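Local coordinates for sulfite reductase [ferredoxin] (Mycobacterium tuberculosis, PDB 1ZJ8), which catalyses the reduction of sulfite to sulfide using a siroheme and a [4Fe-4S] cluster, probably with ferredoxin as the electron donor, at residues D235-I239 with V277-W281; R347-N353 with D396-L402. One frame throughout, in Å; residues are numbered along the deposited sequence.

Contact 1 (D235-I239 with V277-W281); sequences DVAFI and VPEVW
In this alpha/beta layer, helix 277-291 covers one face of a mixed sheet. Strand 236-239, extended and flanked by strands 219-224 and 249-254, runs nearly antiparallel to helical segment 277-281: the axes make 159° and approach to 10.4 Å. CA atoms pair as Phe238 with Val277 (7.8 Å) and Val236 with Trp281 (7.9 Å). Val236 and Phe238 point toward the helix, Ala237 away. Along the helix, Val277 (t) sets CG1 over the Phe238 ring face, a CH-pi contact 3.8 Å from the centroid and 17° off the normal; Phe238 is m, chi2 78°. Pro278 turns away, its side chain reaching helix 196-206. One turn on, Val280 (t) brings CG1 to the ring edge, 3.9 Å from Phe238 CE2. Trp281, whose N bonds Val277 O at 2.8 Å, is t with chi2 93°; its NE1 hydrogen-bonds Thr221 on the neighbouring strand. The interface is buried and no hydrogen bond crosses it; it closes with Trp281 CD1 4.0 Å from Val236 CG1 and 3.8 Å from Phe238 CE1.

Contact 2 (R347-N353 with D396-L402); sequences RLKNGLN and DIPDALL
The carboxylate of Asp399 and the side-chain amide of Asn353 form the polar centre of this contact. Asn353 (m, chi2 -82°) donates from ND2 to Asp399 OD1 at 2.7 Å and to Ile397 O at 3.0 Å. Arg347, folded back by chi2 and chi3 both p, meets the same carboxylate edge-on in a salt bridge, NH1 to OD1 and NH2 to OD2 each 3.3 Å; its NH1 also donates to Gly351 O at 2.9 Å. On the backbone, Asn353 and Ile397 form an antiparallel hydrogen-bonded pair, Asn353 N to Ile397 O 2.8 Å and Ile397 N to Asn353 O 3.0 Å, CA atoms 4.8 Å apart. Asp396 (phi/psi 61/42) faces Asn353 as well, making a G1 beta bulge, and its carboxylate pairs with Arg383. Residues 348-352 form the tip of the hairpin that joins strands 344-347 and 353-357: Lys349 and Asn350 are helical in a turn closed by Gly351 N to Leu348 O (2.7 Å), Gly351 is left-handed (91/-11), where a CB would crowd the carbonyl of Asn350, and Leu348 N bonds Leu352 O at 3.1 Å. Around this polar core, Leu352 (m, t) lays CD1 3.5 Å from Asp396 CA and CD2 4.0 Å from Pro398 CB, while Leu402 CD2 lies 4.3 Å from Asn353 ND2. A single carboxylate thus serves both an arginine charge and an asparagine amide, coupling the hairpin to the chain just beyond strand 392-397.

In the fold
The chain repeats a pairing of ferredoxin-like half domain and 4Fe-4S domain. Contact 1 belongs to the first 4Fe-4S domain, contact 2 to the second ferredoxin-like half. Their centres are 31 Å apart and their nearest atoms about 16 Å, so they do not touch. Contact 1 is the closer to the redox centre: the side chain of Val236 is about 12 Å from the bound siroheme, though none of its residues belongs to an annotated site. Contact 2 is peripheral, its centre 28 Å from that of the chain, against 18 Å for contact 1. Glu187 accepts a hydrogen bond from Asn350 N, a link between the first 4Fe-4S domain and the second ferredoxin-like half.

Contact 1 (D235-I239 with V277-W281)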
loop_
_atom_site.group_PDB
_atom_site.type_symbol
_atom_site.label_atom_id
_atom_site.label_comp_id
_atom_site.label_asym_id
_atom_site.label_seq_id
_atom_site.Cartn_x
_atom_site.Cartn_y
_atom_site.Cartn_z
ATOM N N ASP A 235 -2.434 -10.403 2.833
ATOM C CA ASP A 235 -2.213 -11.847 2.964
ATOM C C ASP A 235 -2.672 -12.353 4.309
ATOM O O ASP A 235 -3.142 -13.481 4.423
ATOM C CB ASP A 235 -0.737 -12.189 2.819
ATOM C CG ASP A 235 -0.213 -11.886 1.444
ATOM O OD1 ASP A 235 -0.547 -12.654 0.509
ATOM O OD2 ASP A 235 0.518 -10.874 1.297
ATOM N N VAL A 236 -2.504 -11.523 5.333
ATOM C CA VAL A 236 -2.903 -11.882 6.698
ATOM C C VAL A 236 -3.317 -10.614 7.456
ATOM O O VAL A 236 -2.667 -9.581 7.344
ATOM C CB VAL A 236 -1.765 -12.658 7.466
ATOM C CG1 VAL A 236 -0.523 -11.797 7.663
ATOM C CG2 VAL A 236 -2.272 -13.173 8.821
ATOM N N ALA A 237 -4.408 -10.688 8.210
ATOM C CA ALA A 237 -4.892 -9.522 8.943
ATOM C C ALA A 237 -5.401 -9.876 10.347
ATOM O O ALA A 237 -6.081 -10.892 10.545
ATOM C CB ALA A 237 -5.962 -8.812 8.145
ATOM N N PHE A 238 -5.032 -9.043 11.319
ATOM C CA PHE A 238 -5.535 -9.165 12.685
ATOM C C PHE A 238 -6.322 -7.888 12.992
ATOM O O PHE A 238 -5.737 -6.816 13.163
ATOM C CB PHE A 238 -4.380 -9.333 13.674
ATOM C CG PHE A 238 -3.567 -10.586 13.471
ATOM C CD1 PHE A 238 -2.626 -10.668 12.450
ATOM C CD2 PHE A 238 -3.713 -11.669 14.326
ATOM C CE1 PHE A 238 -1.857 -11.825 12.271
ATOM C CE2 PHE A 238 -2.957 -12.815 14.160
ATOM C CZ PHE A 238 -2.023 -12.894 13.128
ATOM N N ILE A 239 -7.645 -7.991 13.028
ATOM C CA ILE A 239 -8.496 -6.812 13.164
ATOM C C ILE A 239 -9.300 -6.919 14.455
ATOM O O ILE A 239 -9.911 -7.939 14.713
ATOM C CB ILE A 239 -9.426 -6.649 11.927
ATOM C CG1 ILE A 239 -8.788 -5.858 10.760
ATOM C CG2 ILE A 239 -10.668 -5.867 12.313
ATOM C CD1 ILE A 239 -7.292 -5.813 10.658
ATOM N N VAL A 277 -0.589 -12.791 19.289
ATOM C CA VAL A 277 -0.637 -12.325 17.897
ATOM C C VAL A 277 0.668 -12.578 17.144
ATOM O O VAL A 277 0.636 -13.166 16.060
ATOM C CB VAL A 277 -1.120 -10.825 17.768
ATOM C CG1 VAL A 277 -1.025 -10.310 16.323
ATOM C CG2 VAL A 277 -2.556 -10.679 18.263
ATOM N N PRO A 278 1.813 -12.134 17.691
ATOM C CA PRO A 278 3.109 -12.431 17.047
ATOM C C PRO A 278 3.328 -13.929 16.738
ATOM O O PRO A 278 3.874 -14.295 15.677
ATOM C CB PRO A 278 4.127 -11.930 18.086
ATOM C CG PRO A 278 3.428 -10.858 18.835
ATOM C CD PRO A 278 1.977 -11.291 18.890
ATOM N N GLU A 279 2.892 -14.764 17.678
ATOM C CA GLU A 279 3.001 -16.228 17.604
ATOM C C GLU A 279 2.182 -16.788 16.410
ATOM O O GLU A 279 2.653 -17.565 15.569
ATOM C CB GLU A 279 2.420 -16.785 18.909
ATOM C CG GLU A 279 3.154 -17.902 19.569
ATOM C CD GLU A 279 2.376 -18.426 20.795
ATOM O OE1 GLU A 279 1.135 -18.641 20.697
ATOM O OE2 GLU A 279 3.015 -18.639 21.858
ATOM N N VAL A 280 0.928 -16.372 16.373
ATOM C CA VAL A 280 -0.005 -16.831 15.372
ATOM C C VAL A 280 0.426 -16.303 14.010
ATOM O O VAL A 280 0.318 -17.014 12.998
ATOM C CB VAL A 280 -1.417 -16.344 15.711
ATOM C CG1 VAL A 280 -2.380 -16.637 14.566
ATOM C CG2 VAL A 280 -1.894 -16.974 17.024
ATOM N N TRP A 281 0.911 -15.056 13.989
ATOM C CA TRP A 281 1.410 -14.449 12.759
ATOM C C TRP A 281 2.519 -15.325 12.194
ATOM O O TRP A 281 2.537 -15.619 10.992
ATOM C CB TRP A 281 1.924 -13.036 13.024
ATOM C CG TRP A 281 2.446 -12.345 11.810
ATOM C CD1 TRP A 281 1.751 -11.523 10.966
ATOM C CD2 TRP A 281 3.782 -12.412 11.293
ATOM N NE1 TRP A 281 2.571 -11.077 9.956
ATOM C CE2 TRP A 281 3.825 -11.603 10.135
ATOM C CE3 TRP A 281 4.941 -13.088 11.684
ATOM C CZ2 TRP A 281 4.988 -11.435 9.380
ATOM C CZ3 TRP A 281 6.098 -12.911 10.930
ATOM C CH2 TRP A 281 6.110 -12.088 9.792
#

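Contact 2 (R347-N353 with D396-L402)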
loop_
_atom_site.group_PDB
_atom_site.type_symbol
_atom_site.label_atom_id
_atom_site.label_comp_id
_atom_site.label_asym_id
_atom_site.label_seq_id
_atom_site.Cartn_x
_atom_site.Cartn_y
_atom_site.Cartn_z
ATOM N N ARG A 347 -10.774 14.145 18.138
ATOM C CA ARG A 347 -10.419 14.160 19.540
ATOM C C ARG A 347 -9.824 12.803 19.941
ATOM O O ARG A 347 -10.242 11.739 19.458
ATOM C CB ARG A 347 -11.655 14.478 20.387
ATOM C CG ARG A 347 -11.418 14.587 21.895
ATOM C CD ARG A 347 -10.555 15.785 22.302
ATOM N NE ARG A 347 -11.220 17.049 21.985
ATOM C CZ ARG A 347 -10.651 18.258 22.016
ATOM N NH1 ARG A 347 -9.384 18.423 22.380
ATOM N NH2 ARG A 347 -11.362 19.325 21.683
ATOM N N LEU A 348 -8.857 12.868 20.855
ATOM C CA LEU A 348 -8.064 11.720 21.249
ATOM C C LEU A 348 -8.237 11.377 22.721
ATOM O O LEU A 348 -8.588 12.247 23.530
ATOM C CB LEU A 348 -6.610 12.033 20.946
ATOM C CG LEU A 348 -6.391 12.333 19.467
ATOM C CD1 LEU A 348 -4.907 12.542 19.209
ATOM C CD2 LEU A 348 -6.923 11.210 18.617
ATOM N N LYS A 349 -7.990 10.103 23.047
ATOM C CA LYS A 349 -7.959 9.646 24.430
ATOM C C LYS A 349 -7.035 10.518 25.284
ATOM O O LYS A 349 -7.313 10.681 26.452
ATOM C CB LYS A 349 -7.531 8.179 24.499
ATOM C CG LYS A 349 -8.561 7.160 23.991
ATOM C CD LYS A 349 -7.905 5.776 23.630
ATOM C CE LYS A 349 -7.384 4.982 24.877
ATOM N NZ LYS A 349 -6.209 5.607 25.578
ATOM N N ASN A 350 -5.933 11.031 24.711
ATOM C CA ASN A 350 -5.071 12.063 25.335
ATOM C C ASN A 350 -5.868 13.228 25.910
ATOM O O ASN A 350 -5.455 13.889 26.864
ATOM C CB ASN A 350 -4.145 12.715 24.283
ATOM C CG ASN A 350 -2.907 11.922 24.007
ATOM O OD1 ASN A 350 -2.452 11.136 24.842
ATOM N ND2 ASN A 350 -2.330 12.128 22.829
ATOM N N GLY A 351 -6.975 13.533 25.254
ATOM C CA GLY A 351 -7.610 14.827 25.402
ATOM C C GLY A 351 -7.114 15.844 24.392
ATOM O O GLY A 351 -7.702 16.910 24.273
ATOM N N LEU A 352 -6.035 15.524 23.677
ATOM C CA LEU A 352 -5.526 16.391 22.628
ATOM C C LEU A 352 -6.219 16.092 21.286
ATOM O O LEU A 352 -7.283 15.476 21.250
ATOM C CB LEU A 352 -4.003 16.239 22.513
ATOM C CG LEU A 352 -3.245 16.484 23.818
ATOM C CD1 LEU A 352 -1.733 16.301 23.613
ATOM C CD2 LEU A 352 -3.587 17.855 24.402
ATOM N N ASN A 353 -5.638 16.551 20.177
ATOM C CA ASN A 353 -6.224 16.326 18.869
ATOM C C ASN A 353 -5.304 15.643 17.903
ATOM O O ASN A 353 -4.096 15.815 17.950
ATOM C CB ASN A 353 -6.612 17.649 18.228
ATOM C CG ASN A 353 -7.673 18.372 18.997
ATOM O OD1 ASN A 353 -8.877 18.092 18.863
ATOM N ND2 ASN A 353 -7.234 19.327 19.819
ATOM N N ASP A 396 -1.316 14.554 19.117
ATOM C CA ASP A 396 -0.964 15.361 20.288
ATOM C C ASP A 396 -0.913 16.853 19.990
ATOM O O ASP A 396 0.002 17.539 20.444
ATOM C CB ASP A 396 0.378 14.920 20.855
ATOM C CG ASP A 396 0.556 13.405 20.849
ATOM O OD1 ASP A 396 -0.438 12.680 20.628
ATOM O OD2 ASP A 396 1.707 12.947 21.050
ATOM N N ILE A 397 -1.880 17.341 19.212
ATOM C CA ILE A 397 -2.057 18.772 18.975
ATOM C C ILE A 397 -3.041 19.307 20.031
ATOM O O ILE A 397 -4.235 18.954 20.008
ATOM C CB ILE A 397 -2.625 19.091 17.523
ATOM C CG1 ILE A 397 -1.824 18.393 16.420
ATOM C CG2 ILE A 397 -2.639 20.587 17.243
ATOM C CD1 ILE A 397 -0.316 18.553 16.518
ATOM N N PRO A 398 -2.556 20.152 20.962
ATOM C CA PRO A 398 -3.489 20.796 21.886
ATOM C C PRO A 398 -4.357 21.871 21.214
ATOM O O PRO A 398 -3.952 22.462 20.211
ATOM C CB PRO A 398 -2.578 21.407 22.954
ATOM C CG PRO A 398 -1.286 21.624 22.274
ATOM C CD PRO A 398 -1.161 20.544 21.221
ATOM N N ASP A 399 -5.544 22.099 21.779
ATOM C CA ASP A 399 -6.518 23.036 21.224
ATOM C C ASP A 399 -5.963 24.432 20.954
ATOM O O ASP A 399 -6.252 25.027 19.917
ATOM C CB ASP A 399 -7.743 23.157 22.143
ATOM C CG ASP A 399 -8.685 21.980 22.019
ATOM O OD1 ASP A 399 -8.605 21.273 21.014
ATOM O OD2 ASP A 399 -9.516 21.762 22.923
ATOM N N ALA A 400 -5.184 24.964 21.885
ATOM C CA ALA A 400 -4.609 26.301 21.725
ATOM C C ALA A 400 -3.811 26.479 20.412
ATOM O O ALA A 400 -3.823 27.544 19.795
ATOM C CB ALA A 400 -3.715 26.609 22.915
ATOM N N LEU A 401 -3.123 25.423 20.003
ATOM C CA LEU A 401 -2.151 25.482 18.933
ATOM C C LEU A 401 -2.708 24.941 17.633
ATOM O O LEU A 401 -2.024 24.948 16.600
ATOM C CB LEU A 401 -0.926 24.659 19.362
ATOM C CG LEU A 401 -0.263 25.165 20.656
ATOM C CD1 LEU A 401 0.768 24.201 21.198
ATOM C CD2 LEU A 401 0.355 26.548 20.423
ATOM N N LEU A 402 -3.941 24.453 17.683
ATOM C CA LEU A 402 -4.525 23.744 16.546
ATOM C C LEU A 402 -4.583 24.619 15.321
ATOM O O LEU A 402 -4.031 24.278 14.293
ATOM C CB LEU A 402 -5.938 23.248 16.868
ATOM C CG LEU A 402 -6.649 22.318 15.874
ATOM C CD1 LEU A 402 -5.804 21.099 15.585
ATOM C CD2 LEU A 402 -7.989 21.868 16.434
#